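Local atomic coordinates of replicative DNA helicase (Nostoc punctiforme, PDB entry 4O1R), a protein that probably excises itself from a cyanobacterial replicative helicase by intein-mediated protein splicing, joining the flanking segments through a peptide bond. Residues 5-9 against 20-24; 48-54 against 121-127; 96-100 against 134-139. One frame throughout, in Å; residues are numbered along the deposited sequence. Where two conformers were deposited one is given.

Overall arrangement
Contacts 1 and 2 adjoin, their centres about 9 Å apart: Leu5 N lies 2.9 Å from Phe123 O, probably a hydrogen bond, and Gly7 CA packs 3.4 Å from Phe123 CD1. Strands 5-6 and 106-126 are thus neighbours in one sheet, which strand 42-55 of contact 2 also joins. Contact 3 is centred about 15 Å from contact 1, yet Leu5 CD1 reaches Ala135 CB at 3.7 Å, bringing the start of the chain beside the hairpin that leads to its end. Contacts 2 and 3 do not touch; the nearest atoms are about 6 Å apart. The side chain of Ala97 in contact 3 is about 11 Å from a bound sodium ion.

Contact 1. Residues 5-9 against 20-24; sequences LAGDS and VPIKE
The flat carbonyl group of Gly7 receives Lys23 N within its own plane, on a lone pair of Gly7 O, 3.1 Å away; the N-H...O angle is 167°, almost straight. Against the same oxygen rests the Pro21 ring, with Pro21 CB 3.4 Å from Gly7 O. The second flat partner, the carbonyl of Ser9, takes Ile22 N end-on: Ile22 N to Ser9 O is 2.8 Å, the donor standing nearly in line with the C=O bond. The third, that of Ala6, is held from one face by Ser9 N and by Ser9 OG, the hydroxyl lying 2.7 Å from Ala6 O and tilted 23° from the plane. The backbone bond closes a type I turn from Ala6 to Ser9, the hydroxyl reinforces it, and the carbonyls of Gly7 and Ser9 face the chain where strand 19-21 ends. Here the N-terminal strand of the probable Hedgehog/intein (HINT) fold pairs by its backbone with Phe123 and Arg71. Ile22 packs against the turn. Its CG1 is anti to the backbone N (chi1 -172°), which leaves CG2 to press on the turn, 3.3 Å from Ala6 O, while CD1 extends toward Leu5 CD1, 4.4 Å away. Beyond the turn, Ile22 packs on Phe123 and Leu125. Gly7, lacking a side chain, admits Lys23 CB to 3.9 Å from Gly7 CA before the extended lysine chain leads away.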
# COMPACT_ATOMS: atom_id res chain seq x y z
N LEU A 5 2.08 -1.91 -7.53
CA LEU A 5 1.02 -2.79 -7.03
C LEU A 5 0.20 -3.38 -8.14
O LEU A 5 0.04 -2.78 -9.20
CB LEU A 5 0.06 -2.01 -6.12
CG LEU A 5 0.65 -1.39 -4.86
CD1 LEU A 5 -0.42 -0.53 -4.20
CD2 LEU A 5 1.13 -2.48 -3.90
N ALA A 6 -0.40 -4.54 -7.87
CA ALA A 6 -1.37 -5.10 -8.81
C ALA A 6 -2.50 -4.10 -9.06
O ALA A 6 -2.89 -3.34 -8.17
CB ALA A 6 -1.94 -6.41 -8.28
N GLY A 7 -3.04 -4.13 -10.28
CA GLY A 7 -4.09 -3.18 -10.68
C GLY A 7 -5.38 -3.26 -9.90
O GLY A 7 -6.11 -2.25 -9.81
N ASP A 8 -5.67 -4.42 -9.31
CA ASP A 8 -6.89 -4.59 -8.53
C ASP A 8 -6.74 -4.15 -7.08
O ASP A 8 -7.70 -4.22 -6.31
CB ASP A 8 -7.46 -6.02 -8.62
CG ASP A 8 -6.50 -7.08 -8.14
OD1 ASP A 8 -5.29 -6.81 -8.03
OD2 ASP A 8 -6.97 -8.22 -7.92
N SER A 9 -5.55 -3.69 -6.70
CA SER A 9 -5.34 -3.16 -5.35
C SER A 9 -6.28 -2.00 -5.08
O SER A 9 -6.37 -1.09 -5.89
CB SER A 9 -3.90 -2.68 -5.18
OG SER A 9 -2.96 -3.71 -5.48
N VAL A 20 -11.54 1.85 -4.72
CA VAL A 20 -11.37 1.83 -6.17
C VAL A 20 -10.08 1.10 -6.55
O VAL A 20 -9.04 1.33 -5.93
CB VAL A 20 -11.15 3.29 -6.68
CG1 VAL A 20 -10.91 3.35 -8.20
CG2 VAL A 20 -12.29 4.21 -6.24
N PRO A 21 -10.13 0.21 -7.56
CA PRO A 21 -8.89 -0.41 -8.04
C PRO A 21 -7.93 0.65 -8.57
O PRO A 21 -8.31 1.55 -9.34
CB PRO A 21 -9.35 -1.35 -9.16
CG PRO A 21 -10.81 -1.49 -9.00
CD PRO A 21 -11.32 -0.28 -8.27
N ILE A 22 -6.67 0.54 -8.19
CA ILE A 22 -5.69 1.54 -8.56
C ILE A 22 -5.58 1.71 -10.09
O ILE A 22 -5.36 2.82 -10.59
CB ILE A 22 -4.32 1.21 -7.90
CG1 ILE A 22 -3.32 2.34 -8.10
CG2 ILE A 22 -3.78 -0.14 -8.37
CD1 ILE A 22 -2.03 2.16 -7.30
N LYS A 23 -5.78 0.62 -10.84
CA LYS A 23 -5.71 0.71 -12.31
C LYS A 23 -6.72 1.74 -12.85
O LYS A 23 -6.45 2.39 -13.86
CB LYS A 23 -5.90 -0.66 -12.97
CG LYS A 23 -5.92 -0.57 -14.48
CD LYS A 23 -6.26 -1.87 -15.16
CE LYS A 23 -6.19 -1.66 -16.67
NZ LYS A 23 -6.36 -2.95 -17.40
N GLU A 24 -7.85 1.91 -12.17
CA GLU A 24 -8.90 2.82 -12.64
C GLU A 24 -8.56 4.29 -12.39
O GLU A 24 -9.23 5.19 -12.92
CB GLU A 24 -10.25 2.44 -12.02
CG GLU A 24 -10.74 1.07 -12.50
CD GLU A 24 -12.06 0.63 -11.89
OE1 GLU A 24 -12.72 1.45 -11.23
OE2 GLU A 24 -12.43 -0.55 -12.07

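Contact 2. Residues 48-54 against 121-127; sequences VSNAFST and EVFDLTV
Backbone bonds join Phe52 and Asp124 in both directions, Phe52 N to Asp124 O at 3.0 Å and Asp124 N to Phe52 O at 2.9 Å, making them an antiparallel hydrogen-bonded pair. Further N-H groups of Ser49, Thr54 and Thr126 bond to Thr126 O, Val122 O and Asn50 O respectively. Between these come the non-hydrogen-bonded pairs Ala51 with Leu125 and Ser53 with Phe123, where CA-H groups approach carbonyl oxygens across the gap.

Among the side-chain polar contacts, Ser53 OG donates to Glu121 OE2 at 2.6 Å, on the lone pair turned away from the other carboxylate oxygen. Ser53 OG is also bonded to Gly55 N, a second grip that helps fix its rotation. A very short approach between the hydroxyls of Ser49 and Thr126 belongs to one of two Thr126 conformers and is doubtful.

The aromatic contact is made by Phe52. With CG between the backbone N and the carbonyl carbon (chi1 51°), the ring folds back over the partner strand: Asp124 O sits 3.6 Å above one face, offset toward the rim, and Phe52 CZ reaches Asp124 CB at 3.7 Å. The ring and carboxylate planes stand 70° apart.

Apolar contacts include Leu125 CD2 tight on Ala51 CB at 3.5 Å, on the face these two share; nearby, Val48 CG1 lies 4.1 Å from Leu125 CB.

The axes of 50-54 and 121-126 lie at 150°; this pairing, part of strands 42-55 and 106-126, is consistent with the curved, all-beta horseshoe of the intein (HINT) fold.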
# COMPACT_ATOMS: atom_id res chain seq x y z
N VAL A 48 -3.17 12.81 -3.97
CA VAL A 48 -2.45 12.07 -4.99
C VAL A 48 -2.23 12.98 -6.19
O VAL A 48 -3.19 13.55 -6.73
CB VAL A 48 -3.26 10.83 -5.42
CG1 VAL A 48 -2.61 10.12 -6.60
CG2 VAL A 48 -3.44 9.88 -4.24
N SER A 49 -0.97 13.13 -6.60
CA SER A 49 -0.62 13.99 -7.73
C SER A 49 -0.49 13.27 -9.07
O SER A 49 -0.48 13.91 -10.12
CB SER A 49 0.70 14.71 -7.43
OG SER A 49 1.75 13.77 -7.24
N ASN A 50 -0.35 11.95 -9.04
CA ASN A 50 -0.13 11.17 -10.26
C ASN A 50 -0.50 9.72 -9.98
O ASN A 50 -0.25 9.23 -8.88
CB ASN A 50 1.36 11.25 -10.68
CG ASN A 50 1.58 10.92 -12.15
OD1 ASN A 50 0.66 10.96 -12.96
ND2 ASN A 50 2.83 10.63 -12.50
N ALA A 51 -1.09 9.06 -10.97
CA ALA A 51 -1.40 7.63 -10.91
C ALA A 51 -1.03 7.04 -12.25
O ALA A 51 -1.44 7.57 -13.28
CB ALA A 51 -2.89 7.41 -10.61
N PHE A 52 -0.25 5.95 -12.25
CA PHE A 52 0.40 5.52 -13.48
C PHE A 52 0.77 4.05 -13.45
O PHE A 52 0.97 3.46 -12.39
CB PHE A 52 1.67 6.37 -13.72
CG PHE A 52 2.58 6.43 -12.53
CD1 PHE A 52 2.40 7.39 -11.53
CD2 PHE A 52 3.62 5.51 -12.38
CE1 PHE A 52 3.22 7.43 -10.41
CE2 PHE A 52 4.45 5.54 -11.27
CZ PHE A 52 4.26 6.51 -10.28
N SER A 53 0.89 3.48 -14.65
CA SER A 53 1.45 2.15 -14.86
C SER A 53 2.96 2.24 -14.92
O SER A 53 3.52 3.17 -15.50
CB SER A 53 0.94 1.63 -16.20
OG SER A 53 1.63 0.46 -16.59
N THR A 54 3.63 1.24 -14.35
CA THR A 54 5.08 1.16 -14.52
C THR A 54 5.49 -0.03 -15.39
O THR A 54 6.68 -0.34 -15.49
CB THR A 54 5.84 1.12 -13.19
OG1 THR A 54 5.45 -0.05 -12.48
CG2 THR A 54 5.55 2.34 -12.34
N GLU A 121 0.68 -6.30 -15.24
CA GLU A 121 0.86 -4.86 -15.23
C GLU A 121 0.71 -4.32 -13.80
O GLU A 121 -0.15 -4.79 -13.03
CB GLU A 121 -0.13 -4.17 -16.17
CG GLU A 121 0.20 -2.70 -16.36
CD GLU A 121 -0.67 -2.01 -17.38
OE1 GLU A 121 -1.70 -2.57 -17.79
OE2 GLU A 121 -0.30 -0.88 -17.76
N VAL A 122 1.57 -3.38 -13.42
CA VAL A 122 1.56 -2.84 -12.07
C VAL A 122 1.50 -1.32 -12.09
O VAL A 122 1.86 -0.69 -13.10
CB VAL A 122 2.76 -3.36 -11.23
CG1 VAL A 122 2.63 -4.85 -10.98
CG2 VAL A 122 4.08 -3.05 -11.90
N PHE A 123 1.04 -0.75 -10.98
CA PHE A 123 0.62 0.65 -10.91
C PHE A 123 1.07 1.28 -9.62
O PHE A 123 1.25 0.60 -8.60
CB PHE A 123 -0.92 0.73 -11.00
CG PHE A 123 -1.48 0.11 -12.24
CD1 PHE A 123 -1.74 -1.26 -12.30
CD2 PHE A 123 -1.74 0.89 -13.37
CE1 PHE A 123 -2.24 -1.85 -13.46
CE2 PHE A 123 -2.25 0.31 -14.52
CZ PHE A 123 -2.50 -1.06 -14.57
N ASP A 124 1.19 2.59 -9.64
CA ASP A 124 1.59 3.32 -8.45
C ASP A 124 0.92 4.68 -8.42
O ASP A 124 0.40 5.16 -9.44
CB ASP A 124 3.12 3.46 -8.42
CG ASP A 124 3.68 3.89 -7.06
OD1 ASP A 124 3.01 3.68 -6.02
OD2 ASP A 124 4.81 4.42 -7.04
N LEU A 125 0.92 5.27 -7.22
CA LEU A 125 0.44 6.62 -6.96
C LEU A 125 1.56 7.44 -6.40
O LEU A 125 2.34 6.94 -5.59
CB LEU A 125 -0.68 6.61 -5.93
CG LEU A 125 -1.89 5.70 -6.14
CD1 LEU A 125 -2.91 5.88 -5.02
CD2 LEU A 125 -2.53 5.99 -7.48
N THR A 126 1.63 8.70 -6.79
CA THR A 126 2.54 9.65 -6.14
C THR A 126 1.76 10.48 -5.14
O THR A 126 0.74 11.09 -5.49
CB THR A 126 3.19 10.57 -7.17
OG1 THR A 126 2.19 11.34 -7.84
CG2 THR A 126 3.95 9.76 -8.19
N VAL A 127 2.25 10.47 -3.91
CA VAL A 127 1.66 11.21 -2.80
C VAL A 127 2.74 12.18 -2.29
O VAL A 127 3.56 11.81 -1.44
CB VAL A 127 1.17 10.25 -1.68
CG1 VAL A 127 0.55 11.01 -0.52
CG2 VAL A 127 0.17 9.22 -2.25

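Contact 3. Residues 96-100 against 134-139; sequences LALPR and VANNII. Unlike the reference sequence in segment 96-100: Ala97 (reference Cys).
Ala97 and Ile139 share a water that donates to both backbone carbonyls, 2.7 Å to Ile139 O and 2.9 Å to Ala97 O, bridging strands that make no direct hydrogen bond here. Asn137 O is a second polar point of the interface: Arg68 bonds through NH1 to it and to Pro99 O, so that one guanidinium nitrogen ties the two segments together, while Pro99 CD rests 3.4 Å from Asn137 O and Leu98 CG 3.6 Å from the same oxygen. That oxygen belongs to the tip of a beta hairpin with a two-residue turn. Asn136 and Asn137 form the corner of a type I' turn between strands 132-135 and 138-141, closed by reciprocal backbone bonds of Ala135 and Ile138. In what is probably the Hedgehog/intein (HINT) fold, this C-terminal hairpin leans on strand 95-99, which pairs by its backbone with Tyr107 and Asp109. The remaining contacts are apolar. Leu98 and Ile138 run side by side in the same direction, Leu98 CG 3.9 Å from Ile138 CG1. Pro99 and Val134 instead pass alongside, pointing opposite ways, with Pro99 CG 3.9 Å from Val134 CG1; Leu43 packs on both. In Ile139, CG1 is anti to the carbonyl carbon (chi1 -65°), a setting that lays it 4.0 Å from Pro99 CD and carries CD1 to within 4.1 Å of Ala97 CB. Ala97, a cysteine in the reference sequence, also touches Trp108 and Leu79.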
# COMPACT_ATOMS: atom_id res chain seq x y z
N LEU A 96 3.83 -5.72 10.21
CA LEU A 96 3.66 -4.53 9.38
C LEU A 96 2.58 -3.63 9.94
O LEU A 96 1.63 -4.11 10.57
CB LEU A 96 3.23 -4.91 7.96
CG LEU A 96 4.10 -5.86 7.17
CD1 LEU A 96 3.46 -6.03 5.80
CD2 LEU A 96 5.50 -5.27 7.06
N ALA A 97 2.72 -2.33 9.69
CA ALA A 97 1.72 -1.36 10.11
C ALA A 97 0.52 -1.38 9.19
O ALA A 97 0.65 -1.27 7.96
CB ALA A 97 2.32 0.04 10.11
N LEU A 98 -0.65 -1.51 9.80
CA LEU A 98 -1.92 -1.54 9.08
C LEU A 98 -2.90 -0.64 9.80
O LEU A 98 -2.84 -0.55 11.02
CB LEU A 98 -2.47 -2.98 9.05
CG LEU A 98 -2.09 -3.97 7.94
CD1 LEU A 98 -0.60 -4.25 7.88
CD2 LEU A 98 -2.81 -5.28 8.14
N PRO A 99 -3.83 0.01 9.07
CA PRO A 99 -4.88 0.76 9.76
C PRO A 99 -5.82 -0.13 10.53
O PRO A 99 -6.13 -1.25 10.10
CB PRO A 99 -5.65 1.44 8.62
CG PRO A 99 -4.91 1.23 7.41
CD PRO A 99 -3.91 0.13 7.61
N ARG A 100 -6.27 0.37 11.68
CA ARG A 100 -7.33 -0.29 12.44
C ARG A 100 -8.63 -0.17 11.65
O ARG A 100 -8.74 0.68 10.76
CB ARG A 100 -7.45 0.33 13.84
CG ARG A 100 -6.22 0.11 14.70
CD ARG A 100 -6.48 0.39 16.18
NE ARG A 100 -5.34 -0.02 17.01
CZ ARG A 100 -5.16 -1.26 17.48
NH1 ARG A 100 -6.02 -2.23 17.21
NH2 ARG A 100 -4.09 -1.53 18.22
N VAL A 134 -2.60 4.03 1.79
CA VAL A 134 -3.23 2.77 2.15
C VAL A 134 -3.78 2.08 0.91
O VAL A 134 -4.56 2.66 0.16
CB VAL A 134 -4.34 2.98 3.19
CG1 VAL A 134 -4.99 1.64 3.53
CG2 VAL A 134 -3.80 3.67 4.44
N ALA A 135 -3.38 0.83 0.70
CA ALA A 135 -3.88 0.01 -0.40
C ALA A 135 -4.24 -1.36 0.15
O ALA A 135 -3.46 -1.96 0.90
CB ALA A 135 -2.85 -0.11 -1.50
N ASN A 136 -5.43 -1.85 -0.20
CA ASN A 136 -5.92 -3.10 0.37
C ASN A 136 -5.81 -3.10 1.89
O ASN A 136 -5.53 -4.12 2.52
CB ASN A 136 -5.21 -4.33 -0.24
CG ASN A 136 -5.83 -4.78 -1.54
OD1 ASN A 136 -6.68 -4.10 -2.13
ND2 ASN A 136 -5.42 -5.95 -2.00
N ASN A 137 -6.03 -1.93 2.48
CA ASN A 137 -6.02 -1.77 3.93
C ASN A 137 -4.66 -2.12 4.56
O ASN A 137 -4.59 -2.55 5.71
CB ASN A 137 -7.13 -2.60 4.60
CG ASN A 137 -8.52 -2.15 4.21
OD1 ASN A 137 -8.81 -0.96 4.19
ND2 ASN A 137 -9.39 -3.11 3.92
N ILE A 138 -3.59 -1.89 3.80
CA ILE A 138 -2.20 -2.02 4.26
C ILE A 138 -1.45 -0.75 3.87
O ILE A 138 -1.66 -0.20 2.79
CB ILE A 138 -1.52 -3.27 3.65
CG1 ILE A 138 -2.27 -4.54 4.05
CG2 ILE A 138 -0.03 -3.37 4.07
CD1 ILE A 138 -1.82 -5.81 3.34
N ILE A 139 -0.58 -0.26 4.76
CA ILE A 139 0.21 0.95 4.47
C ILE A 139 1.41 0.60 3.58
O ILE A 139 2.17 -0.31 3.90
CB ILE A 139 0.64 1.62 5.77
CG1 ILE A 139 -0.60 2.13 6.50
CG2 ILE A 139 1.62 2.78 5.52
CD1 ILE A 139 -0.40 2.30 7.96
O HOH W 1 2.96 -1.45 6.21